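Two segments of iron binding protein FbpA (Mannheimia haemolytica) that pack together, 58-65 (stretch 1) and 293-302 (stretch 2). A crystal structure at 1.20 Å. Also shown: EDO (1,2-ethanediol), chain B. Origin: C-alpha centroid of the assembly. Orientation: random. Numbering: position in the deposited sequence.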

# COMPACT_ATOMS: atom_id res chain seq x y z
N VAL A 58 3.51 -2.21 4.42
CA VAL A 58 2.66 -1.43 3.52
C VAL A 58 2.23 -2.23 2.30
O VAL A 58 1.69 -1.66 1.35
CB VAL A 58 3.37 -0.13 3.05
CG1 VAL A 58 3.63 0.79 4.23
CG2 VAL A 58 4.66 -0.44 2.32
N ASP A 59 2.46 -3.54 2.30
CA ASP A 59 2.24 -4.36 1.12
C ASP A 59 2.02 -5.81 1.53
O ASP A 59 2.80 -6.36 2.32
CB ASP A 59 3.45 -4.19 0.19
CG ASP A 59 3.48 -5.21 -0.93
OD1 ASP A 59 2.43 -5.46 -1.57
OD2 ASP A 59 4.54 -5.79 -1.24
N ILE A 60 0.98 -6.44 1.00
CA ILE A 60 0.72 -7.86 1.27
C ILE A 60 1.88 -8.73 0.81
O ILE A 60 2.18 -9.74 1.46
CB ILE A 60 -0.60 -8.33 0.61
CG1 ILE A 60 -0.90 -9.79 0.97
CG2 ILE A 60 -0.55 -8.19 -0.92
CD1 ILE A 60 -1.19 -10.02 2.44
N SER A 61 2.55 -8.38 -0.28
CA SER A 61 3.63 -9.22 -0.76
C SER A 61 4.81 -9.24 0.21
O SER A 61 5.42 -10.29 0.41
CB SER A 61 4.05 -8.82 -2.17
OG SER A 61 2.96 -9.01 -3.05
N ARG A 62 5.12 -8.11 0.85
CA ARG A 62 6.13 -8.08 1.90
C ARG A 62 5.71 -8.91 3.11
O ARG A 62 6.52 -9.63 3.70
CB ARG A 62 6.42 -6.64 2.35
CG ARG A 62 7.51 -6.52 3.42
CD ARG A 62 8.92 -6.81 2.92
NE ARG A 62 9.49 -5.66 2.22
CZ ARG A 62 10.66 -5.67 1.58
NH1 ARG A 62 11.08 -4.57 0.98
NH2 ARG A 62 11.41 -6.76 1.55
N VAL A 63 4.44 -8.80 3.49
CA VAL A 63 3.90 -9.60 4.58
C VAL A 63 4.13 -11.08 4.33
O VAL A 63 4.61 -11.80 5.21
CB VAL A 63 2.38 -9.35 4.77
CG1 VAL A 63 1.76 -10.41 5.65
CG2 VAL A 63 2.14 -7.97 5.35
N MET A 64 3.80 -11.54 3.12
CA MET A 64 3.93 -12.96 2.81
C MET A 64 5.39 -13.37 2.66
O MET A 64 5.74 -14.50 2.99
CB MET A 64 3.11 -13.33 1.57
CG MET A 64 1.61 -13.17 1.76
SD MET A 64 0.97 -13.90 3.28
CE MET A 64 1.46 -15.60 3.09
N GLU A 65 6.27 -12.48 2.21
CA GLU A 65 7.70 -12.76 2.20
C GLU A 65 8.17 -13.10 3.62
O GLU A 65 8.89 -14.08 3.83
CB GLU A 65 8.50 -11.56 1.68
CG GLU A 65 10.01 -11.80 1.63
CD GLU A 65 10.82 -10.55 1.34
OE1 GLU A 65 12.07 -10.64 1.37
OE2 GLU A 65 10.22 -9.47 1.10
N LYS A 293 -8.19 -12.63 -3.63
CA LYS A 293 -7.73 -12.83 -2.26
C LYS A 293 -6.33 -12.23 -2.09
O LYS A 293 -5.50 -12.32 -2.99
CB LYS A 293 -7.68 -14.31 -1.92
CG LYS A 293 -9.01 -14.97 -1.70
CD LYS A 293 -9.03 -15.77 -0.40
CE LYS A 293 -7.91 -16.80 -0.31
NZ LYS A 293 -7.10 -16.67 0.94
N LEU A 294 -6.06 -11.66 -0.92
CA LEU A 294 -4.78 -11.00 -0.67
C LEU A 294 -3.59 -11.93 -0.93
O LEU A 294 -2.62 -11.53 -1.57
CB LEU A 294 -4.74 -10.46 0.76
CG LEU A 294 -5.56 -9.18 0.99
CD1 LEU A 294 -5.75 -8.89 2.48
CD2 LEU A 294 -4.92 -7.98 0.29
N GLU A 295 -3.68 -13.18 -0.48
CA GLU A 295 -2.59 -14.13 -0.69
C GLU A 295 -2.35 -14.44 -2.16
O GLU A 295 -1.24 -14.77 -2.54
CB GLU A 295 -2.85 -15.44 0.07
CG GLU A 295 -2.72 -15.33 1.58
CD GLU A 295 -4.04 -15.07 2.28
OE1 GLU A 295 -5.00 -14.56 1.65
OE2 GLU A 295 -4.12 -15.37 3.49
N ASP A 296 -3.40 -14.34 -2.97
CA ASP A 296 -3.29 -14.59 -4.40
C ASP A 296 -2.66 -13.43 -5.17
O ASP A 296 -2.24 -13.61 -6.30
CB ASP A 296 -4.64 -14.98 -4.98
CG ASP A 296 -5.11 -16.33 -4.48
OD1 ASP A 296 -4.27 -17.24 -4.34
OD2 ASP A 296 -6.31 -16.53 -4.20
N ILE A 297 -2.59 -12.24 -4.56
CA ILE A 297 -1.73 -11.17 -5.08
C ILE A 297 -0.27 -11.57 -4.82
O ILE A 297 0.53 -11.65 -5.76
CB ILE A 297 -2.04 -9.81 -4.40
CG1 ILE A 297 -3.49 -9.39 -4.67
CG2 ILE A 297 -1.06 -8.74 -4.86
CD1 ILE A 297 -3.95 -8.22 -3.81
N ALA A 298 0.06 -11.81 -3.56
CA ALA A 298 1.44 -12.07 -3.16
C ALA A 298 2.05 -13.26 -3.88
O ALA A 298 3.24 -13.26 -4.18
CB ALA A 298 1.52 -12.27 -1.65
N LYS A 299 1.23 -14.27 -4.15
CA LYS A 299 1.65 -15.48 -4.85
C LYS A 299 2.32 -15.18 -6.19
O LYS A 299 3.18 -15.93 -6.64
CB LYS A 299 0.38 -16.33 -5.09
CG LYS A 299 0.50 -17.60 -5.92
CD LYS A 299 -0.87 -18.30 -5.97
CE LYS A 299 -1.91 -17.59 -6.87
NZ LYS A 299 -3.27 -18.21 -6.77
N ASN A 300 1.92 -14.08 -6.81
CA ASN A 300 2.39 -13.71 -8.14
C ASN A 300 3.47 -12.63 -8.14
O ASN A 300 3.88 -12.18 -9.21
CB ASN A 300 1.21 -13.25 -9.00
CG ASN A 300 0.24 -14.36 -9.26
OD1 ASN A 300 0.57 -15.35 -9.92
ND2 ASN A 300 -0.97 -14.23 -8.74
N TYR A 301 3.92 -12.21 -6.97
CA TYR A 301 4.90 -11.12 -6.88
C TYR A 301 6.21 -11.43 -7.62
O TYR A 301 6.71 -10.60 -8.37
CB TYR A 301 5.20 -10.79 -5.42
CG TYR A 301 5.98 -9.50 -5.24
CD1 TYR A 301 5.32 -8.29 -5.06
CD2 TYR A 301 7.37 -9.49 -5.27
CE1 TYR A 301 6.01 -7.10 -4.89
CE2 TYR A 301 8.08 -8.29 -5.12
CZ TYR A 301 7.39 -7.11 -4.93
OH TYR A 301 8.08 -5.92 -4.79
N GLU A 302 6.76 -12.62 -7.41
CA GLU A 302 8.01 -13.01 -8.04
C GLU A 302 7.91 -12.97 -9.56
O GLU A 302 8.79 -12.45 -10.24
CB GLU A 302 8.41 -14.41 -7.55
CG GLU A 302 9.65 -15.02 -8.18
CD GLU A 302 10.01 -16.35 -7.56
OE1 GLU A 302 11.12 -16.46 -6.99
OE2 GLU A 302 9.19 -17.29 -7.64
C1 EDO B . 6.96 -12.59 -2.02
O1 EDO B . 8.01 -13.28 -1.36
C2 EDO B . 5.63 -13.23 -1.63
O2 EDO B . 5.58 -14.56 -2.12

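The helix that begins at Ile 60 and the helical segment around Glu 295 to Ala 298 cross nearly at right angles: their N-to-C directions differ by 81° and their axes approach to 8.6 Å. The backbones come nearest at Ser 61 and Ala 298, whose CA atoms lie 4.3 Å apart, and the residues at this closest backbone approach are both small. Asp 59 caps the first helix, its OD1 accepting from Ser 61 N at 3.2 Å and its OD2 from Arg 62 N at 3.2 Å, and so fixes the start of the turn that carries Ile 60 and Ser 61. From Ala 298 to Tyr 301 the second stretch makes a type I turn, closed by Tyr 301 N to Ala 298 O at 3.1 Å, which brings Tyr 301 back to the contact.

No hydrogen bond joins the stretches; packing does the work, burying 364 Å² in all. Ile 60 gives the largest share. Its CG1 lies 3.9 Å from Leu 294 CB and 4.3 Å from Ala 298 CB, while its CG2 meets Ile 297 CG2 at 4.0 Å, so the branched side chain engages Leu 294, Ile 297 and Ala 298 of the other stretch. One turn later, Met 64 places CG 3.5 Å from Ala 298 CB, and its SD reaches the aliphatic CG of Glu 295 at 4.3 Å. The lone methyl of Ala 298 thus fits among Ile 60, Ser 61 and Met 64.

Ser 61, a small residue, has its OG 3.4 Å from Ala 298 CA and 3.2 Å from Tyr 301 CD1, yet its polarity is satisfied by hydrogen bonding elsewhere in the structure. The carboxylate of Asp 59, already used to cap its helix, also borders the Tyr 301 ring, its OD2 4.1 Å from Tyr 301 CE1. Arg 62, whose CB points away, makes no contact with the other stretch and pairs with Glu 65 in a salt bridge within its own, Arg 62 NH2 to Glu 65 OE2 at 3.0 Å.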